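Local coordinates for DNA repair protein XRCC1 (Homo sapiens, PDB 3LQC) that is the N-terminal domain of a scaffold protein that assembles DNA single-strand break repair complexes and, as a whole, binds poly-ADP-ribose, at residues 102-105 / 106-109. Residues are numbered along the deposited sequence; the frame is centred on the assembly and turned at random.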
loop_
_atom_site.group_PDB
_atom_site.type_symbol
_atom_site.label_atom_id
_atom_site.label_comp_id
_atom_site.label_asym_id
_atom_site.label_seq_id
_atom_site.Cartn_x
_atom_site.Cartn_y
_atom_site.Cartn_z
ATOM N N GLY A 102 1.486 -8.220 19.693
ATOM C CA GLY A 102 2.759 -8.894 19.878
ATOM C C GLY A 102 2.890 -10.178 19.079
ATOM O O GLY A 102 3.774 -10.987 19.343
ATOM N N SER A 103 2.012 -10.370 18.102
ATOM C CA SER A 103 2.011 -11.594 17.307
ATOM C C SER A 103 3.008 -11.526 16.158
ATOM O O SER A 103 3.125 -10.496 15.502
ATOM C CB SER A 103 0.613 -11.859 16.744
ATOM O OG SER A 103 -0.363 -11.741 17.759
ATOM N N ASN A 104 3.706 -12.631 15.912
ATOM C CA ASN A 104 4.711 -12.706 14.849
ATOM C C ASN A 104 5.732 -11.565 14.877
ATOM O O ASN A 104 5.899 -10.850 13.887
ATOM C CB ASN A 104 4.042 -12.747 13.470
ATOM C CG ASN A 104 2.896 -13.736 13.401
ATOM O OD1 ASN A 104 2.936 -14.801 14.024
ATOM N ND2 ASN A 104 1.865 -13.391 12.635
ATOM N N PRO A 105 6.421 -11.390 16.009
ATOM C CA PRO A 105 7.423 -10.322 16.130
ATOM C C PRO A 105 8.756 -10.686 15.480
ATOM O O PRO A 105 9.613 -9.822 15.335
ATOM C CB PRO A 105 7.637 -10.206 17.644
ATOM C CG PRO A 105 6.757 -11.244 18.285
ATOM C CD PRO A 105 6.339 -12.207 17.224
ATOM N N ASN A 106 8.929 -11.945 15.097
ATOM C CA ASN A 106 10.243 -12.427 14.700
ATOM C C ASN A 106 10.329 -12.926 13.268
ATOM O O ASN A 106 11.111 -13.829 12.969
ATOM C CB ASN A 106 10.717 -13.525 15.659
ATOM C CG ASN A 106 10.791 -13.049 17.092
ATOM O OD1 ASN A 106 10.131 -13.597 17.967
ATOM N ND2 ASN A 106 11.586 -12.015 17.340
ATOM N N ARG A 107 9.543 -12.338 12.377
ATOM C CA ARG A 107 9.603 -12.762 10.985
ATOM C C ARG A 107 11.014 -12.617 10.432
ATOM O O ARG A 107 11.741 -11.681 10.782
ATOM C CB ARG A 107 8.620 -11.975 10.119
ATOM C CG ARG A 107 7.186 -12.394 10.302
ATOM C CD ARG A 107 6.287 -11.795 9.244
ATOM N NE ARG A 107 4.931 -12.313 9.384
ATOM C CZ ARG A 107 3.947 -11.685 10.019
ATOM N NH1 ARG A 107 4.147 -10.489 10.557
ATOM N NH2 ARG A 107 2.751 -12.249 10.098
ATOM N N VAL A 108 11.397 -13.558 9.579
ATOM C CA VAL A 108 12.647 -13.460 8.847
ATOM C C VAL A 108 12.339 -13.270 7.373
ATOM O O VAL A 108 11.505 -13.981 6.811
ATOM C CB VAL A 108 13.498 -14.732 9.001
ATOM C CG1 VAL A 108 14.786 -14.606 8.177
ATOM C CG2 VAL A 108 13.804 -15.000 10.467
ATOM N N ARG A 109 13.002 -12.310 6.744
ATOM C CA ARG A 109 12.875 -12.157 5.300
ATOM C C ARG A 109 14.250 -12.052 4.653
ATOM O O ARG A 109 15.134 -11.360 5.165
ATOM C CB ARG A 109 12.012 -10.942 4.945
ATOM C CG ARG A 109 10.631 -10.982 5.570
ATOM C CD ARG A 109 9.815 -9.758 5.205
ATOM N NE ARG A 109 9.617 -9.643 3.769
ATOM C CZ ARG A 109 9.095 -8.574 3.181
ATOM N NH1 ARG A 109 8.721 -7.541 3.918
ATOM N NH2 ARG A 109 8.947 -8.538 1.864
HETATM O O HOH W 1 7.863 -9.816 12.457
#
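R107 runs back along the loop and sets its guanidinium against the side chain of N104, three residues earlier. Its CB holds CG anti to the carbonyl carbon (chi1 -75°), and CG passes 4.1 Å from N104 O. From CG to NE the chain is extended, which carries the flat head across to N104. There CZ lies 3.6 Å from N104 CB, which sits over one face of the guanidinium, displaced toward its rim. NH1, 3.7 Å from N104 CB, is hydrogen-bonded to F93 O. NH2 comes within 2.9 Å of N104 ND2; both are donors, so no bond joins them, and the amide and guanidinium planes stand 69° apart. The close approach is consistent with a shared partner, E98, whose OE2 forms a salt bridge with R107 NH2 and accepts a hydrogen bond from N104 ND2. A water closes the turn, donating to N104 O at 2.6 Å and accepting from R107 N at 3.0 Å. Replacing R107 by an alanine removes the guanidinium, which would probably cost E98 this salt bridge, leave F93 O without this donor and uncover N104 CB. This surface turn links helix 96-101 to strand 108-111, outermost within this chain in the antiparallel sheet with 57-63 and 143-150; backbone hydrogen bonds of R107 with N62, near the end of strand 57-63, and of P105 with G64, just beyond, hold it there.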